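Local coordinates for Cel44C from Paenibacillus polymyxa, a protein that hydrolyses xyloglucan and probably other beta-1,4-glucans, the part present here being the family 44 glycoside hydrolase portion of a much longer multidomain enzyme, in two crystal structures: PDB 2YJQ (chain A, 2.25 Å), residues R43-N48 and A90-F95; PDB 3ZQ9 (chain B, 1.86 Å), residues R43-N48 and A90-F95. One frame, after least-squares fit of the local backbone (RMSD 0.14 Å); residues are numbered along the deposited sequences.

Structure 1 (2YJQ); sequences RRLGGN and AVVTSF. Engineered in segment 90-95: Val92 (natural residue Thr). It carries 7 engineered substitutions outside these segments. With OXZ (tetrahydrooxazine), chain C; BGC (beta-D-glucopyranose), chain D.
Leu45 reaches across to the engineered Val92 and to Phe95, joining strand 42-45 of the TIM barrel to helix 90-102, which leads back to the neighbouring parallel strand 105-110 in a beta-alpha-beta crossover. Leu45 CD2 lies 3.8 Å from Val92 CG2. That methyl is anti to the carbonyl carbon of Val92, while CG1 is anti to the backbone N (chi1 173°). Leu45 CD2 also approaches Val91 CG1 (4.2 Å). Leu45 CB sits over the centre of one face of the Phe95 ring, a CH-pi contact of 3.8 Å to the centroid; Arg43 NH1 comes over the opposite face, towards the rim. The same NH1 donates to Phe95 O (3.0 Å, N-H...O angle 148°), tying the guanidinium to the helix backbone. Asp33 forms a salt bridge with Arg43 NH2, and Ser99 a hydrogen bond with NH1. Around Val92 lie Phe162 and Val108. Beyond the strand, probably in the substrate cleft, Asn48 N donates to O3 of the tetrahydrooxazine unit (3.0 Å); Glu187 also hydrogen-bonds this unit.

Structure 2 (3ZQ9); sequences RRLGGN and AVTTSF. It carries 2 engineered substitutions outside these segments. With NOY ((2R,3S,4R,5R)-5-(hydroxymethyl)piperidine-2,3,4-triol), chain E; BGC (beta-D-glucopyranose), chain F.
The methyl CD2 of Leu45 meets the hydroxyl oxygen of Thr92, with Leu45 CD2 3.7 Å from Thr92 OG1. This oxygen is anti to the carbonyl carbon of Thr92 and beside its backbone N (chi1 -61°), which leaves CG2 anti to that N. Leu45 CD2 also approaches Val91 CG1 (4.1 Å). Leu45 CB sits over the centre of one face of the Phe95 ring, a CH-pi contact of 3.6 Å to the centroid; Arg43 NH1 comes over the opposite face, towards the rim. The same NH1 donates to Phe95 O (2.9 Å, N-H...O angle 149°), tying the guanidinium to the helix backbone. Asp33 forms a salt bridge with Arg43 NH2, and Ser99 a hydrogen bond with NH1. Around Thr92 lie Phe162 and Val108, while its buried OG1 and Tyr53 OH share a weak hydrogen bond. Probably in the substrate cleft, Asn48 N donates to O3 of the piperidine-triol unit (2.8 Å); Glu187 also hydrogen-bonds this unit.

What differs
The hydrogen bond from NH1 of the arginine to the phenylalanine carbonyl is kept, at 3.0 Å between Arg43(A) NH1 and Phe95(A) O and 2.9 Å between Arg43(B) NH1 and Phe95(B) O. Thr92(B) brings a hydroxyl able to hydrogen-bond where the engineered Val92(A) has a methyl that cannot. In the packing the two side chains are nearly the same shape. After superposition Val92(A) CG2 and Thr92(B) OG1 are 0.2 Å apart, and Val92(A) CG1 and Thr92(B) CG2 are 0.1 Å apart, so a hydroxyl stands where a methyl does and the other branch is a methyl in both. Both residues are buried; Val92(A) touches Leu45(A) and Thr92(B) touches Leu45(B). The leucine keeps its place, as do Arg43(A), Val91(A) and Phe95(A) and their counterparts. The exchange thus probably alters polarity more than fit. At the bound sugar-like ligand, the tetrahydrooxazine unit touching Gly47(A) and Asn48(A) is replaced by the piperidine-triol unit touching Gly47(B) and Asn48(B).

Structure 1 (2YJQ)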
loop_
_atom_site.group_PDB
_atom_site.type_symbol
_atom_site.label_atom_id
_atom_site.label_comp_id
_atom_site.label_asym_id
_atom_site.label_seq_id
_atom_site.Cartn_x
_atom_site.Cartn_y
_atom_site.Cartn_z
ATOM N N ARG A 43 4.423 3.345 7.355
ATOM C CA ARG A 43 5.569 2.795 6.671
ATOM C C ARG A 43 5.547 1.268 6.780
ATOM O O ARG A 43 5.159 0.707 7.825
ATOM C CB ARG A 43 6.872 3.377 7.266
ATOM C CG ARG A 43 7.102 4.858 6.908
ATOM C CD ARG A 43 8.305 5.467 7.691
ATOM N NE ARG A 43 9.617 5.073 7.163
ATOM C CZ ARG A 43 10.486 4.261 7.786
ATOM N NH1 ARG A 43 10.195 3.681 8.965
ATOM N NH2 ARG A 43 11.643 3.978 7.162
ATOM N N ARG A 44 5.904 0.618 5.677
ATOM C CA ARG A 44 5.981 -0.855 5.608
ATOM C C ARG A 44 7.408 -1.390 5.289
ATOM O O ARG A 44 8.112 -0.830 4.485
ATOM C CB ARG A 44 4.997 -1.345 4.559
ATOM C CG ARG A 44 5.068 -2.853 4.188
ATOM C CD ARG A 44 4.030 -3.157 3.148
ATOM N NE ARG A 44 3.907 -4.574 2.784
ATOM C CZ ARG A 44 4.508 -5.171 1.723
ATOM N NH1 ARG A 44 5.356 -4.485 0.962
ATOM N NH2 ARG A 44 4.274 -6.483 1.444
ATOM N N LEU A 45 7.786 -2.505 5.910
ATOM C CA LEU A 45 9.038 -3.221 5.652
ATOM C C LEU A 45 8.566 -4.534 5.111
ATOM O O LEU A 45 8.131 -5.359 5.891
ATOM C CB LEU A 45 9.787 -3.470 6.980
ATOM C CG LEU A 45 11.133 -4.176 6.734
ATOM C CD1 LEU A 45 12.017 -3.362 5.802
ATOM C CD2 LEU A 45 11.851 -4.351 7.997
ATOM N N GLY A 46 8.579 -4.720 3.792
ATOM C CA GLY A 46 7.936 -5.868 3.178
ATOM C C GLY A 46 8.577 -6.041 1.812
ATOM O O GLY A 46 9.648 -5.491 1.556
ATOM N N GLY A 47 7.920 -6.744 0.902
ATOM C CA GLY A 47 8.506 -7.080 -0.406
ATOM C C GLY A 47 9.305 -8.391 -0.410
ATOM O O GLY A 47 9.509 -9.053 0.633
ATOM N N ASN A 48 9.745 -8.785 -1.600
ATOM C CA ASN A 48 10.431 -10.093 -1.828
ATOM C C ASN A 48 11.523 -10.425 -0.828
ATOM O O ASN A 48 11.593 -11.525 -0.301
ATOM C CB ASN A 48 10.951 -10.117 -3.256
ATOM C CG ASN A 48 9.807 -10.169 -4.269
ATOM O OD1 ASN A 48 8.663 -10.489 -3.900
ATOM N ND2 ASN A 48 10.092 -9.869 -5.528
ATOM N N ALA A 90 18.406 -5.721 13.862
ATOM C CA ALA A 90 18.805 -4.368 13.488
ATOM C C ALA A 90 18.107 -3.819 12.227
ATOM O O ALA A 90 17.691 -2.648 12.240
ATOM C CB ALA A 90 20.350 -4.220 13.389
ATOM N N VAL A 91 17.907 -4.653 11.185
ATOM C CA VAL A 91 17.212 -4.150 9.990
ATOM C C VAL A 91 15.885 -3.615 10.449
ATOM O O VAL A 91 15.498 -2.544 10.052
ATOM C CB VAL A 91 17.009 -5.188 8.863
ATOM C CG1 VAL A 91 16.067 -4.610 7.760
ATOM C CG2 VAL A 91 18.368 -5.583 8.232
ATOM N N VAL A 92 15.227 -4.347 11.330
ATOM C CA VAL A 92 13.857 -4.054 11.736
ATOM C C VAL A 92 13.739 -2.911 12.769
ATOM O O VAL A 92 12.848 -2.020 12.630
ATOM C CB VAL A 92 13.107 -5.321 12.222
ATOM C CG1 VAL A 92 11.708 -4.941 12.823
ATOM C CG2 VAL A 92 12.938 -6.350 11.062
ATOM N N THR A 93 14.635 -2.908 13.764
ATOM C CA THR A 93 14.674 -1.854 14.815
ATOM C C THR A 93 15.141 -0.496 14.219
ATOM O O THR A 93 14.634 0.618 14.584
ATOM C CB THR A 93 15.508 -2.288 16.078
ATOM O OG1 THR A 93 16.887 -2.558 15.723
ATOM C CG2 THR A 93 14.926 -3.543 16.728
ATOM N N SER A 94 16.075 -0.571 13.278
ATOM C CA SER A 94 16.493 0.632 12.590
ATOM C C SER A 94 15.257 1.176 11.793
ATOM O O SER A 94 14.832 2.280 12.076
ATOM C CB SER A 94 17.749 0.359 11.756
ATOM O OG SER A 94 18.075 1.402 10.870
ATOM N N PHE A 95 14.637 0.396 10.902
ATOM C CA PHE A 95 13.322 0.735 10.314
ATOM C C PHE A 95 12.283 1.286 11.354
ATOM O O PHE A 95 11.676 2.347 11.159
ATOM C CB PHE A 95 12.709 -0.488 9.615
ATOM C CG PHE A 95 11.338 -0.243 9.074
ATOM C CD1 PHE A 95 11.154 0.360 7.817
ATOM C CD2 PHE A 95 10.211 -0.627 9.808
ATOM C CE1 PHE A 95 9.822 0.603 7.323
ATOM C CE2 PHE A 95 8.906 -0.383 9.316
ATOM C CZ PHE A 95 8.725 0.209 8.082
HETATM C C6 OXZ C . 7.882 -5.928 -8.548
HETATM C C5 OXZ C . 7.574 -5.767 -7.056
HETATM C C4 OXZ C . 8.693 -6.324 -6.117
HETATM C C3 OXZ C . 8.289 -6.304 -4.643
HETATM C C2 OXZ C . 6.941 -7.034 -4.379
HETATM O O6 OXZ C . 8.140 -7.337 -8.788
HETATM O O5 OXZ C . 6.420 -6.565 -6.762
HETATM O O4 OXZ C . 9.877 -5.542 -6.281
HETATM O O3 OXZ C . 9.323 -6.814 -3.758
HETATM N N1 OXZ C . 5.998 -6.580 -5.426
HETATM C C2 BGC D . 12.139 -5.582 -7.179
HETATM C C3 BGC D . 13.505 -6.247 -7.090
HETATM C C4 BGC D . 13.967 -6.193 -5.631
HETATM C C5 BGC D . 12.918 -6.643 -4.618
HETATM C C6 BGC D . 13.360 -6.304 -3.206
HETATM C C1 BGC D . 11.150 -6.239 -6.194
HETATM O O2 BGC D . 11.616 -5.702 -8.503
HETATM O O3 BGC D . 14.411 -5.384 -7.775
HETATM O O4 BGC D . 15.002 -7.070 -5.412
HETATM O O5 BGC D . 11.659 -6.005 -4.868
HETATM O O6 BGC D . 12.322 -6.841 -2.376
#

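Structure 2 (3ZQ9)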
loop_
_atom_site.group_PDB
_atom_site.type_symbol
_atom_site.label_atom_id
_atom_site.label_comp_id
_atom_site.label_asym_id
_atom_site.label_seq_id
_atom_site.Cartn_x
_atom_site.Cartn_y
_atom_site.Cartn_z
ATOM N N ARG B 43 4.445 3.270 7.237
ATOM C CA ARG B 43 5.617 2.744 6.535
ATOM C C ARG B 43 5.576 1.243 6.622
ATOM O O ARG B 43 5.182 0.689 7.670
ATOM C CB ARG B 43 6.895 3.286 7.183
ATOM C CG ARG B 43 7.056 4.810 6.943
ATOM C CD ARG B 43 8.260 5.352 7.716
ATOM N NE ARG B 43 9.580 4.986 7.158
ATOM C CZ ARG B 43 10.497 4.247 7.794
ATOM N NH1 ARG B 43 10.224 3.686 8.970
ATOM N NH2 ARG B 43 11.684 4.031 7.244
ATOM N N ARG B 44 6.015 0.582 5.551
ATOM C CA ARG B 44 6.032 -0.874 5.502
ATOM C C ARG B 44 7.434 -1.395 5.250
ATOM O O ARG B 44 8.158 -0.872 4.359
ATOM C CB ARG B 44 5.111 -1.383 4.369
ATOM C CG ARG B 44 5.277 -2.889 4.011
ATOM C CD ARG B 44 4.136 -3.255 3.044
ATOM N NE ARG B 44 4.055 -4.691 2.674
ATOM C CZ ARG B 44 4.576 -5.217 1.570
ATOM N NH1 ARG B 44 5.350 -4.457 0.772
ATOM N NH2 ARG B 44 4.374 -6.540 1.275
ATOM N N LEU B 45 7.797 -2.450 5.980
ATOM C CA LEU B 45 9.033 -3.183 5.712
ATOM C C LEU B 45 8.562 -4.537 5.139
ATOM O O LEU B 45 8.148 -5.432 5.894
ATOM C CB LEU B 45 9.890 -3.330 7.003
ATOM C CG LEU B 45 11.214 -4.115 6.835
ATOM C CD1 LEU B 45 12.176 -3.390 5.894
ATOM C CD2 LEU B 45 11.884 -4.390 8.190
ATOM N N GLY B 46 8.591 -4.667 3.806
ATOM C CA GLY B 46 7.854 -5.783 3.161
ATOM C C GLY B 46 8.436 -6.016 1.802
ATOM O O GLY B 46 9.395 -5.347 1.431
ATOM N N GLY B 47 7.877 -6.973 1.060
ATOM C CA GLY B 47 8.350 -7.196 -0.295
ATOM C C GLY B 47 9.242 -8.442 -0.354
ATOM O O GLY B 47 9.439 -9.139 0.652
ATOM N N ASN B 48 9.776 -8.701 -1.548
ATOM C CA ASN B 48 10.392 -10.003 -1.877
ATOM C C ASN B 48 11.539 -10.327 -0.920
ATOM O O ASN B 48 11.671 -11.450 -0.435
ATOM C CB ASN B 48 10.936 -9.986 -3.317
ATOM C CG ASN B 48 9.827 -10.056 -4.366
ATOM O OD1 ASN B 48 8.681 -10.354 -4.040
ATOM N ND2 ASN B 48 10.182 -9.837 -5.632
ATOM N N ALA B 90 18.512 -5.759 13.822
ATOM C CA ALA B 90 18.885 -4.358 13.515
ATOM C C ALA B 90 18.193 -3.778 12.283
ATOM O O ALA B 90 17.767 -2.612 12.299
ATOM C CB ALA B 90 20.402 -4.231 13.396
ATOM N N VAL B 91 18.014 -4.570 11.215
ATOM C CA VAL B 91 17.227 -4.042 10.049
ATOM C C VAL B 91 15.829 -3.581 10.505
ATOM O O VAL B 91 15.350 -2.504 10.097
ATOM C CB VAL B 91 17.094 -5.085 8.897
ATOM C CG1 VAL B 91 15.933 -4.719 7.891
ATOM C CG2 VAL B 91 18.454 -5.269 8.131
ATOM N N THR B 92 15.177 -4.392 11.334
ATOM C CA THR B 92 13.829 -4.058 11.770
ATOM C C THR B 92 13.783 -2.953 12.825
ATOM O O THR B 92 12.899 -2.069 12.788
ATOM C CB THR B 92 13.113 -5.304 12.280
ATOM O OG1 THR B 92 13.045 -6.217 11.186
ATOM C CG2 THR B 92 11.667 -4.958 12.732
ATOM N N THR B 93 14.739 -2.956 13.747
ATOM C CA THR B 93 14.713 -1.947 14.789
ATOM C C THR B 93 15.153 -0.606 14.206
ATOM O O THR B 93 14.629 0.443 14.606
ATOM C CB THR B 93 15.586 -2.336 16.035
ATOM O OG1 THR B 93 16.944 -2.540 15.631
ATOM C CG2 THR B 93 14.997 -3.606 16.733
ATOM N N SER B 94 16.070 -0.616 13.235
ATOM C CA SER B 94 16.453 0.651 12.605
ATOM C C SER B 94 15.243 1.261 11.840
ATOM O O SER B 94 14.973 2.479 11.891
ATOM C CB SER B 94 17.643 0.439 11.663
ATOM O OG SER B 94 17.956 1.686 11.041
ATOM N N PHE B 95 14.504 0.376 11.174
ATOM C CA PHE B 95 13.290 0.737 10.438
ATOM C C PHE B 95 12.265 1.326 11.424
ATOM O O PHE B 95 11.678 2.403 11.170
ATOM C CB PHE B 95 12.728 -0.504 9.737
ATOM C CG PHE B 95 11.327 -0.296 9.160
ATOM C CD1 PHE B 95 11.142 0.403 7.977
ATOM C CD2 PHE B 95 10.197 -0.762 9.853
ATOM C CE1 PHE B 95 9.835 0.602 7.445
ATOM C CE2 PHE B 95 8.898 -0.547 9.355
ATOM C CZ PHE B 95 8.718 0.142 8.163
HETATM O O4 NOY E . 9.952 -5.237 -6.063
HETATM C C4 NOY E . 8.841 -6.153 -6.008
HETATM C C3 NOY E . 8.399 -6.387 -4.548
HETATM O O3 NOY E . 9.452 -6.951 -3.765
HETATM C C2 NOY E . 7.199 -7.362 -4.537
HETATM N N NOY E . 6.072 -6.862 -5.349
HETATM C C7 NOY E . 6.440 -6.482 -6.734
HETATM C C5 NOY E . 7.628 -5.512 -6.705
HETATM C C6 NOY E . 7.977 -4.989 -8.103
HETATM O O2 NOY E . 6.762 -7.623 -3.204
HETATM O O6 NOY E . 8.229 -6.079 -8.999
HETATM C C2 BGC F . 12.180 -4.974 -6.922
HETATM C C3 BGC F . 13.622 -5.398 -6.670
HETATM C C4 BGC F . 13.907 -5.235 -5.171
HETATM C C5 BGC F . 12.969 -6.096 -4.309
HETATM C C6 BGC F . 13.218 -5.838 -2.823
HETATM C C1 BGC F . 11.265 -5.772 -5.989
HETATM O O2 BGC F . 11.748 -5.321 -8.219
HETATM O O3 BGC F . 14.499 -4.516 -7.416
HETATM O O4 BGC F . 15.281 -5.483 -4.905
HETATM O O5 BGC F . 11.644 -5.672 -4.643
HETATM O O6 BGC F . 12.343 -6.658 -2.051
#